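Local coordinates for integron cassette protein VCH_CASS2 (Vibrio cholerae, PDB 3GK6) that is of unknown cellular function but belongs to the integron-associated effector-binding family and probably binds cationic drug-like molecules, at residues K72-F84 with K147-S159. Residues are numbered along the deposited sequence; the frame is centred on the assembly and turned at random.
Sequences KVYGLYTNYESDF and KRAYTTDFEYYKS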
loop_
_atom_site.group_PDB
_atom_site.type_symbol
_atom_site.label_atom_id
_atom_site.label_comp_id
_atom_site.label_asym_id
_atom_site.label_seq_id
_atom_site.Cartn_x
_atom_site.Cartn_y
_atom_site.Cartn_z
ATOM N N LYS A 72 -3.709 5.647 11.313
ATOM C CA LYS A 72 -2.769 5.533 10.206
ATOM C C LYS A 72 -3.405 4.747 9.075
ATOM O O LYS A 72 -4.020 3.699 9.295
ATOM C CB LYS A 72 -1.475 4.868 10.658
ATOM C CG LYS A 72 -0.730 5.696 11.699
ATOM C CD LYS A 72 0.618 5.098 12.055
ATOM C CE LYS A 72 1.345 5.994 13.048
ATOM N NZ LYS A 72 2.692 5.454 13.374
ATOM N N VAL A 73 -3.244 5.253 7.858
ATOM C CA VAL A 73 -3.895 4.660 6.696
ATOM C C VAL A 73 -2.877 4.047 5.744
ATOM O O VAL A 73 -1.826 4.632 5.485
ATOM C CB VAL A 73 -4.771 5.697 5.969
ATOM C CG1 VAL A 73 -5.430 5.072 4.748
ATOM C CG2 VAL A 73 -5.834 6.237 6.941
ATOM N N TYR A 74 -3.203 2.863 5.238
ATOM C CA TYR A 74 -2.276 2.064 4.448
ATOM C C TYR A 74 -2.956 1.476 3.230
ATOM O O TYR A 74 -4.178 1.254 3.224
ATOM C CB TYR A 74 -1.770 0.871 5.261
ATOM C CG TYR A 74 -1.022 1.229 6.513
ATOM C CD1 TYR A 74 0.362 1.389 6.493
ATOM C CD2 TYR A 74 -1.691 1.378 7.722
ATOM C CE1 TYR A 74 1.055 1.700 7.658
ATOM C CE2 TYR A 74 -1.007 1.689 8.891
ATOM C CZ TYR A 74 0.361 1.856 8.846
ATOM O OH TYR A 74 1.041 2.168 9.997
ATOM N N GLY A 75 -2.138 1.202 2.218
ATOM C CA GLY A 75 -2.523 0.351 1.111
ATOM C C GLY A 75 -1.656 -0.897 1.157
ATOM O O GLY A 75 -0.479 -0.840 0.836
ATOM N N LEU A 76 -2.219 -2.014 1.609
ATOM C CA LEU A 76 -1.483 -3.271 1.620
ATOM C C LEU A 76 -1.516 -4.010 0.290
ATOM O O LEU A 76 -2.556 -4.073 -0.379
ATOM C CB LEU A 76 -2.038 -4.210 2.692
ATOM C CG LEU A 76 -1.400 -4.294 4.059
ATOM C CD1 LEU A 76 -1.148 -2.915 4.666
ATOM C CD2 LEU A 76 -2.285 -5.159 4.949
ATOM N N TYR A 77 -0.373 -4.585 -0.070
ATOM C CA TYR A 77 -0.270 -5.493 -1.194
ATOM C C TYR A 77 0.256 -6.824 -0.665
ATOM O O TYR A 77 1.346 -6.886 -0.094
ATOM C CB TYR A 77 0.650 -4.908 -2.255
ATOM C CG TYR A 77 0.109 -3.611 -2.831
ATOM C CD1 TYR A 77 -0.562 -3.599 -4.053
ATOM C CD2 TYR A 77 0.238 -2.409 -2.137
ATOM C CE1 TYR A 77 -1.059 -2.425 -4.581
ATOM C CE2 TYR A 77 -0.258 -1.217 -2.656
ATOM C CZ TYR A 77 -0.907 -1.238 -3.881
ATOM O OH TYR A 77 -1.406 -0.073 -4.417
ATOM N N THR A 78 -0.531 -7.882 -0.837
ATOM C CA THR A 78 -0.261 -9.125 -0.129
ATOM C C THR A 78 -0.937 -10.297 -0.840
ATOM O O THR A 78 -1.563 -10.116 -1.895
ATOM C CB THR A 78 -0.753 -9.007 1.339
ATOM O OG1 THR A 78 -0.299 -10.125 2.117
ATOM C CG2 THR A 78 -2.281 -8.923 1.387
ATOM N N ASN A 79 -0.801 -11.489 -0.266
ATOM C CA ASN A 79 -1.331 -12.713 -0.874
ATOM C C ASN A 79 -0.995 -12.818 -2.357
ATOM O O ASN A 79 -1.870 -13.025 -3.194
ATOM C CB ASN A 79 -2.839 -12.816 -0.657
ATOM C CG ASN A 79 -3.215 -12.841 0.815
ATOM O OD1 ASN A 79 -2.484 -13.384 1.650
ATOM N ND2 ASN A 79 -4.361 -12.253 1.143
ATOM N N TYR A 80 0.284 -12.661 -2.679
ATOM C CA TYR A 80 0.720 -12.670 -4.066
ATOM C C TYR A 80 0.576 -14.053 -4.672
ATOM O O TYR A 80 1.124 -15.018 -4.148
ATOM C CB TYR A 80 2.179 -12.246 -4.162
ATOM C CG TYR A 80 2.429 -10.748 -4.019
ATOM C CD1 TYR A 80 2.341 -9.909 -5.121
ATOM C CD2 TYR A 80 2.803 -10.198 -2.801
ATOM C CE1 TYR A 80 2.583 -8.547 -5.019
ATOM C CE2 TYR A 80 3.047 -8.814 -2.680
ATOM C CZ TYR A 80 2.942 -8.007 -3.801
ATOM O OH TYR A 80 3.190 -6.657 -3.721
ATOM N N GLU A 81 -0.151 -14.139 -5.781
ATOM C CA GLU A 81 -0.277 -15.389 -6.510
ATOM C C GLU A 81 1.111 -15.912 -6.853
ATOM O O GLU A 81 1.389 -17.096 -6.710
ATOM C CB GLU A 81 -1.093 -15.188 -7.794
ATOM C CG GLU A 81 -1.425 -16.488 -8.543
ATOM C CD GLU A 81 -1.943 -16.236 -9.955
ATOM O OE1 GLU A 81 -2.005 -15.058 -10.373
ATOM O OE2 GLU A 81 -2.290 -17.219 -10.649
ATOM N N SER A 82 1.989 -15.013 -7.285
ATOM C CA SER A 82 3.316 -15.398 -7.743
ATOM C C SER A 82 4.314 -14.269 -7.515
ATOM O O SER A 82 4.824 -14.091 -6.410
ATOM C CB SER A 82 3.257 -15.735 -9.228
ATOM O OG SER A 82 2.470 -14.770 -9.907
ATOM N N ASP A 83 4.590 -13.515 -8.573
ATOM C CA ASP A 83 5.447 -12.339 -8.482
ATOM C C ASP A 83 4.679 -11.123 -9.001
ATOM O O ASP A 83 3.455 -11.084 -8.921
ATOM C CB ASP A 83 6.738 -12.551 -9.269
ATOM C CG ASP A 83 6.492 -12.773 -10.751
ATOM O OD1 ASP A 83 5.318 -12.732 -11.183
ATOM O OD2 ASP A 83 7.477 -12.989 -11.488
ATOM N N PHE A 84 5.387 -10.143 -9.548
ATOM C CA PHE A 84 4.736 -8.915 -10.007
ATOM C C PHE A 84 3.821 -9.129 -11.226
ATOM O O PHE A 84 3.022 -8.255 -11.578
ATOM C CB PHE A 84 5.773 -7.823 -10.279
ATOM C CG PHE A 84 6.705 -8.135 -11.415
ATOM C CD1 PHE A 84 6.375 -7.786 -12.712
ATOM C CD2 PHE A 84 7.915 -8.770 -11.184
ATOM C CE1 PHE A 84 7.229 -8.068 -13.761
ATOM C CE2 PHE A 84 8.774 -9.056 -12.232
ATOM C CZ PHE A 84 8.430 -8.704 -13.521
ATOM N N LYS A 147 16.232 -8.584 -3.199
ATOM C CA LYS A 147 15.184 -9.328 -3.881
ATOM C C LYS A 147 13.878 -9.217 -3.109
ATOM O O LYS A 147 13.864 -9.285 -1.876
ATOM C CB LYS A 147 15.572 -10.801 -4.015
ATOM C CG LYS A 147 16.887 -11.026 -4.732
ATOM C CD LYS A 147 16.846 -10.471 -6.143
ATOM C CE LYS A 147 18.216 -10.547 -6.793
ATOM N NZ LYS A 147 18.838 -11.889 -6.605
ATOM N N ARG A 148 12.780 -9.058 -3.838
ATOM C CA ARG A 148 11.475 -8.916 -3.206
ATOM C C ARG A 148 10.998 -10.216 -2.582
ATOM O O ARG A 148 11.214 -11.301 -3.124
ATOM C CB ARG A 148 10.450 -8.383 -4.200
ATOM C CG ARG A 148 10.676 -6.930 -4.519
ATOM C CD ARG A 148 9.595 -6.394 -5.395
ATOM N NE ARG A 148 8.291 -6.374 -4.743
ATOM C CZ ARG A 148 7.173 -6.069 -5.389
ATOM N NH1 ARG A 148 7.236 -5.774 -6.678
ATOM N NH2 ARG A 148 6.011 -6.058 -4.765
ATOM N N ALA A 149 10.352 -10.096 -1.429
ATOM C CA ALA A 149 9.866 -11.268 -0.716
ATOM C C ALA A 149 8.469 -11.680 -1.187
ATOM O O ALA A 149 8.065 -12.834 -1.018
ATOM C CB ALA A 149 9.873 -11.007 0.784
ATOM N N TYR A 150 7.733 -10.732 -1.773
ATOM C CA TYR A 150 6.355 -10.980 -2.202
ATOM C C TYR A 150 5.538 -11.610 -1.073
ATOM O O TYR A 150 4.822 -12.600 -1.263
ATOM C CB TYR A 150 6.300 -11.839 -3.472
ATOM C CG TYR A 150 6.872 -11.145 -4.690
ATOM C CD1 TYR A 150 6.205 -10.072 -5.291
ATOM C CD2 TYR A 150 8.074 -11.556 -5.241
ATOM C CE1 TYR A 150 6.729 -9.435 -6.398
ATOM C CE2 TYR A 150 8.602 -10.925 -6.349
ATOM C CZ TYR A 150 7.926 -9.869 -6.925
ATOM O OH TYR A 150 8.457 -9.250 -8.029
ATOM N N THR A 151 5.663 -11.006 0.101
ATOM C CA THR A 151 4.894 -11.377 1.273
ATOM C C THR A 151 3.828 -10.309 1.479
ATOM O O THR A 151 2.697 -10.441 1.008
ATOM C CB THR A 151 5.794 -11.420 2.514
ATOM O OG1 THR A 151 6.728 -10.333 2.452
ATOM C CG2 THR A 151 6.577 -12.714 2.551
ATOM N N THR A 152 4.202 -9.257 2.191
ATOM C CA THR A 152 3.363 -8.072 2.291
ATOM C C THR A 152 4.147 -6.770 2.116
ATOM O O THR A 152 5.101 -6.505 2.847
ATOM C CB THR A 152 2.565 -8.037 3.599
ATOM O OG1 THR A 152 1.737 -9.208 3.669
ATOM C CG2 THR A 152 1.680 -6.799 3.631
ATOM N N ASP A 153 3.733 -5.980 1.121
ATOM C CA ASP A 153 4.283 -4.656 0.867
ATOM C C ASP A 153 3.209 -3.635 1.231
ATOM O O ASP A 153 2.023 -3.968 1.267
ATOM C CB ASP A 153 4.629 -4.515 -0.625
ATOM C CG ASP A 153 5.549 -5.624 -1.121
ATOM O OD1 ASP A 153 6.551 -5.924 -0.427
ATOM O OD2 ASP A 153 5.278 -6.186 -2.208
ATOM N N PHE A 154 3.591 -2.384 1.475
ATOM C CA PHE A 154 2.563 -1.407 1.812
ATOM C C PHE A 154 2.889 0.036 1.490
ATOM O O PHE A 154 4.034 0.481 1.624
ATOM C CB PHE A 154 2.105 -1.538 3.278
ATOM C CG PHE A 154 3.206 -1.307 4.298
ATOM C CD1 PHE A 154 3.449 -0.042 4.806
ATOM C CD2 PHE A 154 3.966 -2.371 4.767
ATOM C CE1 PHE A 154 4.444 0.169 5.765
ATOM C CE2 PHE A 154 4.961 -2.172 5.709
ATOM C CZ PHE A 154 5.208 -0.900 6.209
ATOM N N GLU A 155 1.850 0.746 1.058
ATOM C CA GLU A 155 1.860 2.193 1.004
ATOM C C GLU A 155 1.453 2.659 2.393
ATOM O O GLU A 155 0.526 2.110 2.970
ATOM C CB GLU A 155 0.797 2.686 0.009
ATOM C CG GLU A 155 1.062 2.261 -1.414
ATOM C CD GLU A 155 -0.206 2.195 -2.251
ATOM O OE1 GLU A 155 -1.319 2.360 -1.703
ATOM O OE2 GLU A 155 -0.062 1.965 -3.454
ATOM N N TYR A 156 2.138 3.661 2.928
ATOM C CA TYR A 156 1.734 4.272 4.193
ATOM C C TYR A 156 1.499 5.736 3.903
ATOM O O TYR A 156 2.417 6.444 3.476
ATOM C CB TYR A 156 2.800 4.084 5.289
ATOM C CG TYR A 156 2.634 5.010 6.486
ATOM C CD1 TYR A 156 1.384 5.244 7.045
ATOM C CD2 TYR A 156 3.743 5.639 7.068
ATOM C CE1 TYR A 156 1.224 6.092 8.142
ATOM C CE2 TYR A 156 3.594 6.492 8.155
ATOM C CZ TYR A 156 2.331 6.714 8.686
ATOM O OH TYR A 156 2.170 7.557 9.765
ATOM N N TYR A 157 0.259 6.180 4.108
ATOM C CA TYR A 157 -0.122 7.539 3.754
ATOM C C TYR A 157 0.189 8.442 4.932
ATOM O O TYR A 157 -0.689 8.818 5.714
ATOM C CB TYR A 157 -1.587 7.603 3.268
ATOM C CG TYR A 157 -1.733 6.870 1.952
ATOM C CD1 TYR A 157 -1.484 7.526 0.744
ATOM C CD2 TYR A 157 -2.038 5.516 1.911
ATOM C CE1 TYR A 157 -1.562 6.872 -0.453
ATOM C CE2 TYR A 157 -2.124 4.839 0.690
ATOM C CZ TYR A 157 -1.885 5.534 -0.488
ATOM O OH TYR A 157 -1.951 4.909 -1.714
ATOM N N LYS A 158 1.467 8.763 5.054
ATOM C CA LYS A 158 1.976 9.428 6.243
ATOM C C LYS A 158 1.308 10.773 6.488
ATOM O O LYS A 158 1.007 11.125 7.630
ATOM C CB LYS A 158 3.488 9.612 6.153
ATOM C CG LYS A 158 4.091 10.295 7.378
ATOM C CD LYS A 158 5.606 10.267 7.317
ATOM C CE LYS A 158 6.218 10.752 8.633
ATOM N NZ LYS A 158 7.692 10.700 8.554
ATOM N N SER A 159 1.094 11.528 5.422
ATOM C CA SER A 159 0.408 12.815 5.543
ATOM C C SER A 159 -0.372 13.099 4.275
ATOM O O SER A 159 -0.386 12.282 3.359
ATOM C CB SER A 159 1.409 13.939 5.832
ATOM O OG SER A 159 2.193 14.234 4.689
HETATM O O HOH W 1 -2.190 7.846 7.728
HETATM O O HOH W 2 -3.550 1.217 -2.696
HETATM O O HOH W 3 0.579 -12.998 1.923
HETATM O O HOH W 4 1.972 -13.122 -0.356
#
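Tyr77 reaches across to Glu155: with CG anti to its carbonyl carbon (chi1 -63°), the ring brings OH to Glu155 OE2 at 2.6 Å, meeting the carboxylate from above its plane. Tyr157 OH donates to Glu155 OE1, also at 2.6 Å, from the opposite face of the carboxylate. A water bridges Tyr77 OH and Glu155 OE1, and Trp132 on helix 126-139 donates to OE2, so the buried group is fixed in position and rotation. Gly75, the strand partner of Glu155, puts no side chain beside that carboxylate. Farther along, Arg148 NH2 forms a salt bridge with Asp153 OD2 (2.7 Å), to which Tyr80 OH adds a weak bond. Tyr150 points a ring edge at the face of Tyr80, planes at 76°, while Asp83 CA lies over one Tyr150 face and Arg148 CB over the other. On the opposite side of the sheet, Tyr74 turns an edge to the Phe154 face and slides past Tyr156, and Thr78 OG1 and Thr152 OG1 are hydrogen-bonded at 2.7 Å. Strands 73-78 and 152-156 are antiparallel neighbours in a six-stranded barrel; a bound polyether, probably from the crystallisation liquor, may mark a pocket where Glu155, among Tyr77, Tyr157 and Trp132, would suit a cationic ligand.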